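Local coordinates for protein membrane-bound protease PH1510 (Pyrococcus horikoshii, PDB 6M4B) that is the protease domain of a membrane-bound serine protease that cleaves substrates preferentially near hydrophobic or aromatic residues and can degrade a stomatin homolog in vitro, at residues A84-A96 / F129-R142. The protein carries 1 engineered substitution. Sequence-based numbering, arbitrary orientation.
Sequences AGTYIALGSHLIA and FIAYIKSLAQESGR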
ATOM      1  N   ALA A  84      -6.789 -13.704  -1.155  1.00 39.23           N
ATOM      2  CA  ALA A  84      -6.934 -12.254  -1.167  1.00 38.85           C
ATOM      3  C   ALA A  84      -7.737 -11.698   0.022  1.00 40.13           C
ATOM      4  O   ALA A  84      -7.484 -10.585   0.464  1.00 46.35           O
ATOM      5  CB  ALA A  84      -7.576 -11.786  -2.441  1.00 40.48           C
ATOM      6  N   GLY A  85      -8.675 -12.486   0.533  1.00 40.83           N
ATOM      7  CA  GLY A  85      -9.502 -12.092   1.657  1.00 42.06           C
ATOM      8  C   GLY A  85      -8.725 -11.883   2.948  1.00 46.08           C
ATOM      9  O   GLY A  85      -9.152 -11.081   3.793  1.00 43.20           O
ATOM     10  N   THR A  86      -7.635 -12.654   3.131  1.00 40.22           N
ATOM     11  CA  THR A  86      -6.811 -12.536   4.307  1.00 36.56           C
ATOM     12  C   THR A  86      -6.176 -11.158   4.407  1.00 38.23           C
ATOM     13  O   THR A  86      -6.132 -10.583   5.488  1.00 36.13           O
ATOM     14  CB  THR A  86      -5.757 -13.600   4.278  1.00 36.17           C
ATOM     15  OG1 THR A  86      -6.411 -14.884   4.290  1.00 43.49           O
ATOM     16  CG2 THR A  86      -4.857 -13.517   5.453  1.00 37.47           C
ATOM     17  N   TYR A  87      -5.740 -10.621   3.254  1.00 39.16           N
ATOM     18  CA  TYR A  87      -5.103  -9.333   3.148  1.00 37.28           C
ATOM     19  C   TYR A  87      -6.102  -8.201   3.465  1.00 37.33           C
ATOM     20  O   TYR A  87      -5.744  -7.238   4.113  1.00 32.01           O
ATOM     21  CB  TYR A  87      -4.534  -9.084   1.723  1.00 38.05           C
ATOM     22  CG  TYR A  87      -3.403 -10.030   1.258  1.00 41.98           C
ATOM     23  CD1 TYR A  87      -3.670 -11.322   0.799  1.00 45.50           C
ATOM     24  CD2 TYR A  87      -2.081  -9.589   1.197  1.00 41.19           C
ATOM     25  CE1 TYR A  87      -2.658 -12.145   0.337  1.00 48.42           C
ATOM     26  CE2 TYR A  87      -1.085 -10.393   0.707  1.00 38.83           C
ATOM     27  CZ  TYR A  87      -1.375 -11.657   0.269  1.00 45.03           C
ATOM     28  OH  TYR A  87      -0.393 -12.449  -0.186  1.00 42.87           O
ATOM     29  N   ILE A  88      -7.347  -8.333   3.010  1.00 35.88           N
ATOM     30  CA  ILE A  88      -8.398  -7.358   3.308  1.00 36.29           C
ATOM     31  C   ILE A  88      -8.566  -7.288   4.816  1.00 35.91           C
ATOM     32  O   ILE A  88      -8.537  -6.218   5.393  1.00 35.18           O
ATOM     33  CB  ILE A  88      -9.727  -7.748   2.593  1.00 40.88           C
ATOM     34  CG1 ILE A  88      -9.573  -7.662   1.051  1.00 40.34           C
ATOM     35  CG2 ILE A  88     -10.901  -6.839   2.994  1.00 34.78           C
ATOM     36  CD1 ILE A  88     -10.683  -8.336   0.261  1.00 38.62           C
ATOM     37  N   ALA A  89      -8.651  -8.456   5.453  1.00 33.20           N
ATOM     38  CA  ALA A  89      -8.700  -8.523   6.892  1.00 33.91           C
ATOM     39  C   ALA A  89      -7.474  -7.905   7.579  1.00 37.74           C
ATOM     40  O   ALA A  89      -7.647  -6.982   8.409  1.00 32.90           O
ATOM     41  CB  ALA A  89      -8.871  -9.949   7.348  1.00 32.05           C
ATOM     42  N   LEU A  90      -6.252  -8.340   7.205  1.00 34.63           N
ATOM     43  CA  LEU A  90      -5.032  -7.757   7.785  1.00 33.36           C
ATOM     44  C   LEU A  90      -4.851  -6.279   7.553  1.00 29.85           C
ATOM     45  O   LEU A  90      -4.183  -5.600   8.348  1.00 33.26           O
ATOM     46  CB  LEU A  90      -3.785  -8.512   7.361  1.00 33.41           C
ATOM     47  CG  LEU A  90      -3.745  -9.951   7.802  1.00 33.04           C
ATOM     48  CD1 LEU A  90      -2.622 -10.666   7.083  1.00 38.99           C
ATOM     49  CD2 LEU A  90      -3.541 -10.025   9.313  1.00 36.05           C
ATOM     50  N   GLY A  91      -5.464  -5.746   6.507  1.00 30.87           N
ATOM     51  CA  GLY A  91      -5.394  -4.323   6.213  1.00 32.42           C
ATOM     52  C   GLY A  91      -6.383  -3.456   6.951  1.00 34.15           C
ATOM     53  O   GLY A  91      -6.386  -2.235   6.782  1.00 40.09           O
ATOM     54  N   SER A  92      -7.171  -4.049   7.824  1.00 33.64           N
ATOM     55  CA  SER A  92      -8.327  -3.380   8.398  1.00 34.00           C
ATOM     56  C   SER A  92      -8.078  -3.002   9.845  1.00 31.94           C
ATOM     57  O   SER A  92      -7.124  -3.461  10.493  1.00 30.36           O
ATOM     58  CB  SER A  92      -9.565  -4.290   8.287  1.00 38.25           C
ATOM     59  OG  SER A  92      -9.616  -5.229   9.364  1.00 39.95           O
ATOM     60  N   HIS A  93      -8.961  -2.146  10.346  1.00 33.07           N
ATOM     61  CA  HIS A  93      -8.838  -1.575  11.678  1.00 31.73           C
ATOM     62  C   HIS A  93      -9.038  -2.567  12.801  1.00 29.72           C
ATOM     63  O   HIS A  93      -8.537  -2.363  13.892  1.00 31.01           O
ATOM     64  CB  HIS A  93      -9.812  -0.410  11.806  1.00 35.57           C
ATOM     65  CG  HIS A  93      -9.516   0.704  10.872  1.00 33.75           C
ATOM     66  ND1 HIS A  93     -10.016   0.753   9.593  1.00 37.04           N
ATOM     67  CD2 HIS A  93      -8.752   1.819  11.021  1.00 36.63           C
ATOM     68  CE1 HIS A  93      -9.575   1.846   8.986  1.00 36.95           C
ATOM     69  NE2 HIS A  93      -8.799   2.500   9.832  1.00 38.47           N
ATOM     70  N   LEU A  94      -9.836  -3.604  12.538  1.00 28.67           N
ATOM     71  CA  LEU A  94     -10.156  -4.614  13.513  1.00 30.63           C
ATOM     72  C   LEU A  94     -10.672  -5.854  12.779  1.00 31.49           C
ATOM     73  O   LEU A  94     -11.398  -5.718  11.803  1.00 35.47           O
ATOM     74  CB  LEU A  94     -11.241  -4.112  14.474  1.00 30.93           C
ATOM     75  CG  LEU A  94     -11.295  -4.819  15.838  1.00 34.78           C
ATOM     76  CD1 LEU A  94     -10.178  -4.276  16.671  1.00 40.99           C
ATOM     77  CD2 LEU A  94     -12.600  -4.578  16.600  1.00 37.07           C
ATOM     78  N   ILE A  95     -10.286  -7.043  13.233  1.00 29.64           N
ATOM     79  CA  ILE A  95     -10.753  -8.254  12.620  1.00 33.40           C
ATOM     80  C   ILE A  95     -11.500  -9.020  13.671  1.00 33.77           C
ATOM     81  O   ILE A  95     -10.979  -9.236  14.763  1.00 33.75           O
ATOM     82  CB  ILE A  95      -9.603  -9.154  12.079  1.00 35.20           C
ATOM     83  CG1 ILE A  95      -8.701  -8.392  11.089  1.00 36.04           C
ATOM     84  CG2 ILE A  95     -10.186 -10.355  11.371  1.00 36.80           C
ATOM     85  CD1 ILE A  95      -7.335  -9.049  10.914  1.00 38.36           C
ATOM     86  N   ALA A  96     -12.671  -9.483  13.290  1.00 33.74           N
ATOM     87  CA  ALA A  96     -13.459 -10.406  14.088  1.00 35.42           C
ATOM     88  C   ALA A  96     -13.778 -11.646  13.256  1.00 33.97           C
ATOM     89  O   ALA A  96     -14.018 -11.548  12.038  1.00 36.76           O
ATOM     90  CB  ALA A  96     -14.744  -9.733  14.522  1.00 34.80           C
ATOM     91  N   PHE A 129       4.686 -10.668  -2.400  1.00 38.99           N
ATOM     92  CA  PHE A 129       3.492 -10.893  -1.622  1.00 39.60           C
ATOM     93  C   PHE A 129       3.781 -11.123  -0.172  1.00 37.93           C
ATOM     94  O   PHE A 129       3.058 -10.588   0.679  1.00 37.11           O
ATOM     95  CB  PHE A 129       2.597 -11.996  -2.227  1.00 41.80           C
ATOM     96  CG  PHE A 129       1.732 -11.488  -3.329  1.00 41.01           C
ATOM     97  CD1 PHE A 129       0.706 -10.587  -3.040  1.00 47.28           C
ATOM     98  CD2 PHE A 129       2.046 -11.727  -4.664  1.00 44.28           C
ATOM     99  CE1 PHE A 129      -0.051 -10.018  -4.061  1.00 50.95           C
ATOM    100  CE2 PHE A 129       1.299 -11.154  -5.689  1.00 47.82           C
ATOM    101  CZ  PHE A 129       0.248 -10.305  -5.387  1.00 51.66           C
ATOM    102  N   ILE A 130       4.878 -11.805   0.111  1.00 35.68           N
ATOM    103  CA  ILE A 130       5.352 -11.962   1.478  1.00 35.02           C
ATOM    104  C   ILE A 130       5.698 -10.599   2.071  1.00 37.98           C
ATOM    105  O   ILE A 130       5.245 -10.287   3.171  1.00 40.79           O
ATOM    106  CB  ILE A 130       6.561 -12.897   1.578  1.00 37.96           C
ATOM    107  CG1 ILE A 130       6.135 -14.341   1.245  1.00 42.58           C
ATOM    108  CG2 ILE A 130       7.177 -12.855   2.954  1.00 38.50           C
ATOM    109  CD1 ILE A 130       7.291 -15.326   1.066  1.00 41.94           C
ATOM    110  N   ALA A 131       6.452  -9.769   1.356  1.00 35.54           N
ATOM    111  CA  ALA A 131       6.739  -8.444   1.875  1.00 38.75           C
ATOM    112  C   ALA A 131       5.425  -7.660   2.114  1.00 39.00           C
ATOM    113  O   ALA A 131       5.294  -6.990   3.144  1.00 34.21           O
ATOM    114  CB  ALA A 131       7.655  -7.678   0.948  1.00 38.21           C
ATOM    115  N   TYR A 132       4.455  -7.770   1.206  1.00 33.60           N
ATOM    116  CA  TYR A 132       3.203  -7.014   1.358  1.00 34.12           C
ATOM    117  C   TYR A 132       2.344  -7.493   2.566  1.00 38.36           C
ATOM    118  O   TYR A 132       1.940  -6.676   3.415  1.00 34.27           O
ATOM    119  CB  TYR A 132       2.417  -7.078   0.101  1.00 34.99           C
ATOM    120  CG  TYR A 132       1.164  -6.293   0.088  1.00 39.48           C
ATOM    121  CD1 TYR A 132       1.194  -4.910   0.125  1.00 43.42           C
ATOM    122  CD2 TYR A 132      -0.077  -6.923  -0.014  1.00 41.05           C
ATOM    123  CE1 TYR A 132       0.046  -4.157   0.112  1.00 41.20           C
ATOM    124  CE2 TYR A 132      -1.240  -6.182  -0.081  1.00 38.25           C
ATOM    125  CZ  TYR A 132      -1.195  -4.826   0.012  1.00 42.12           C
ATOM    126  OH  TYR A 132      -2.356  -4.113  -0.047  1.00 40.52           O
ATOM    127  N   ILE A 133       2.163  -8.801   2.694  1.00 37.05           N
ATOM    128  CA  ILE A 133       1.343  -9.365   3.771  1.00 37.99           C
ATOM    129  C   ILE A 133       1.976  -9.114   5.151  1.00 38.56           C
ATOM    130  O   ILE A 133       1.278  -8.748   6.096  1.00 37.91           O
ATOM    131  CB  ILE A 133       1.012 -10.851   3.561  1.00 36.83           C
ATOM    132  CG1 ILE A 133      -0.327 -11.177   4.245  1.00 35.54           C
ATOM    133  CG2 ILE A 133       2.136 -11.784   4.044  1.00 37.19           C
ATOM    134  CD1 ILE A 133      -0.798 -12.581   4.022  1.00 35.56           C
ATOM    135  N   LYS A 134       3.299  -9.159   5.212  1.00 35.95           N
ATOM    136  CA  LYS A 134       4.015  -8.859   6.434  1.00 35.95           C
ATOM    137  C   LYS A 134       3.899  -7.399   6.842  1.00 34.88           C
ATOM    138  O   LYS A 134       3.786  -7.082   8.024  1.00 32.83           O
ATOM    139  CB  LYS A 134       5.472  -9.260   6.336  1.00 41.37           C
ATOM    140  CG  LYS A 134       5.701 -10.750   6.504  1.00 47.00           C
ATOM    141  CD  LYS A 134       7.153 -11.136   6.314  1.00 54.06           C
ATOM    142  CE  LYS A 134       8.079 -10.638   7.423  1.00 59.10           C
ATOM    143  NZ  LYS A 134       8.713 -11.746   8.161  1.00 63.00           N
ATOM    144  N   SER A 135       3.878  -6.519   5.864  1.00 32.73           N
ATOM    145  CA  SER A 135       3.712  -5.134   6.108  1.00 33.30           C
ATOM    146  C   SER A 135       2.312  -4.832   6.674  1.00 34.11           C
ATOM    147  O   SER A 135       2.229  -4.026   7.570  1.00 33.19           O
ATOM    148  CB  SER A 135       3.942  -4.322   4.839  1.00 35.67           C
ATOM    149  OG  SER A 135       2.882  -4.389   3.898  1.00 34.26           O
ATOM    150  N   LEU A 136       1.250  -5.465   6.144  1.00 32.46           N
ATOM    151  CA  LEU A 136      -0.082  -5.272   6.679  1.00 33.86           C
ATOM    152  C   LEU A 136      -0.133  -5.757   8.146  1.00 33.36           C
ATOM    153  O   LEU A 136      -0.649  -5.046   8.994  1.00 30.60           O
ATOM    154  CB  LEU A 136      -1.144  -5.966   5.829  1.00 38.20           C
ATOM    155  CG  LEU A 136      -1.218  -5.567   4.343  1.00 31.87           C
ATOM    156  CD1 LEU A 136      -2.344  -6.329   3.706  1.00 33.11           C
ATOM    157  CD2 LEU A 136      -1.437  -4.071   4.229  1.00 35.60           C
ATOM    158  N   ALA A 137       0.511  -6.886   8.444  1.00 31.92           N
ATOM    159  CA  ALA A 137       0.626  -7.336   9.804  1.00 37.02           C
ATOM    160  C   ALA A 137       1.392  -6.369  10.708  1.00 36.23           C
ATOM    161  O   ALA A 137       0.917  -6.037  11.785  1.00 32.94           O
ATOM    162  CB  ALA A 137       1.243  -8.738   9.873  1.00 38.35           C
ATOM    163  N   GLN A 138       2.560  -5.911  10.268  1.00 39.32           N
ATOM    164  CA  GLN A 138       3.393  -5.025  11.085  1.00 39.99           C
ATOM    165  C   GLN A 138       2.716  -3.698  11.284  1.00 36.40           C
ATOM    166  O   GLN A 138       2.788  -3.148  12.348  1.00 36.50           O
ATOM    167  CB  GLN A 138       4.793  -4.792  10.493  1.00 42.69           C
ATOM    168  CG  GLN A 138       5.546  -6.069  10.206  1.00 54.48           C
ATOM    169  CD  GLN A 138       6.486  -6.452  11.302  1.00 67.60           C
ATOM    170  OE1 GLN A 138       6.367  -5.966  12.450  1.00 65.95           O
ATOM    171  NE2 GLN A 138       7.436  -7.358  10.971  1.00 64.94           N
ATOM    172  N   GLU A 139       2.091  -3.175  10.244  1.00 34.43           N
ATOM    173  CA  GLU A 139       1.383  -1.917  10.343  1.00 35.45           C
ATOM    174  C   GLU A 139       0.236  -1.963  11.388  1.00 36.66           C
ATOM    175  O   GLU A 139      -0.088  -0.949  11.968  1.00 34.77           O
ATOM    176  CB  GLU A 139       0.785  -1.534   8.980  1.00 35.73           C
ATOM    177  CG  GLU A 139       1.840  -0.994   8.029  1.00 38.64           C
ATOM    178  CD  GLU A 139       1.440  -1.043   6.560  1.00 41.36           C
ATOM    179  OE1 GLU A 139       0.249  -1.330   6.255  1.00 39.16           O
ATOM    180  OE2 GLU A 139       2.341  -0.807   5.710  1.00 40.71           O
ATOM    181  N   SER A 140      -0.395  -3.117  11.547  1.00 37.14           N
ATOM    182  CA  SER A 140      -1.495  -3.277  12.469  1.00 33.73           C
ATOM    183  C   SER A 140      -1.138  -3.980  13.780  1.00 37.07           C
ATOM    184  O   SER A 140      -2.038  -4.359  14.526  1.00 35.76           O
ATOM    185  CB  SER A 140      -2.598  -4.050  11.755  1.00 34.00           C
ATOM    186  OG  SER A 140      -2.168  -5.327  11.339  1.00 32.22           O
ATOM    187  N   GLY A 141       0.159  -4.173  14.077  1.00 37.48           N
ATOM    188  CA  GLY A 141       0.544  -4.842  15.324  1.00 32.96           C
ATOM    189  C   GLY A 141       0.142  -6.309  15.370  1.00 35.19           C
ATOM    190  O   GLY A 141       0.144  -6.892  16.398  1.00 39.89           O
ATOM    191  N   ARG A 142      -0.137  -6.930  14.238  1.00 32.85           N
ATOM    192  CA  ARG A 142      -0.541  -8.297  14.193  1.00 32.94           C
ATOM    193  C   ARG A 142       0.661  -9.201  13.868  1.00 36.58           C
ATOM    194  O   ARG A 142       1.703  -8.744  13.465  1.00 38.92           O
ATOM    195  CB  ARG A 142      -1.670  -8.456  13.148  1.00 35.42           C
ATOM    196  CG  ARG A 142      -2.981  -7.776  13.581  1.00 35.24           C
ATOM    197  CD  ARG A 142      -3.988  -7.766  12.452  1.00 34.10           C
ATOM    198  NE  ARG A 142      -5.170  -7.058  12.855  1.00 37.96           N
ATOM    199  CZ  ARG A 142      -5.787  -6.070  12.205  1.00 38.66           C
ATOM    200  NH1 ARG A 142      -5.356  -5.585  11.048  1.00 34.08           N
ATOM    201  NH2 ARG A 142      -6.888  -5.566  12.735  1.00 38.60           N
TER
HETATM  202  O   HOH W   1      -2.683  -3.514   8.333  1.00 34.87           O
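I133 lies over one face of the Y87 ring, its CD1 4.0 Å from the ring centroid and offset slightly toward the rim. L136 CD1 reaches the edge of the same ring near its plane. Y132 meets Y87 rim to rim, CD2 to CD2 at 3.5 Å with the planes 22° apart, and the Y87 hydroxyl OH ends against CB and CD1 of F129. Y87 is thus a knob in a hole formed by F129, Y132, I133 and L136. I133 holds CG1 anti to its backbone N, which brings that branch against both the Y87 ring and L90 CD1.

The guanidinium of R142 has I95 CD1 over the centre of one face, 3.5 Å above it, and the carbonyls of L90 and S92 at its edge. R142 NH1 and NH2 both donate to S92 O, at 2.8 and 3.1 Å; the NH1 bond is the straighter (155°), whereas NH2 approaches from above the carbonyl plane.

In this ClpP/crotonase-like domain, helix 84-90 follows the nucleophile position, an engineered alanine (A83), and helix 123-139 carries the active-site K124; their axes here run 29° from parallel. Helix 123-139 ends in a Schellman motif with G141 as C-prime, after which R142 turns back, its chain extended from CG to NE, past L90 CD2 to the turn leading into strand 94-97. E169 forms a salt bridge with NH2. An alanine in place of R142 would probably leave the S92 carbonyl without these two donors, E169 without its positive mate and I95 beside a gap. One water donates to both L90 O and L136 O, at 2.6 Å each, bridging the end of helix 84-90 and the last turn of helix 123-139.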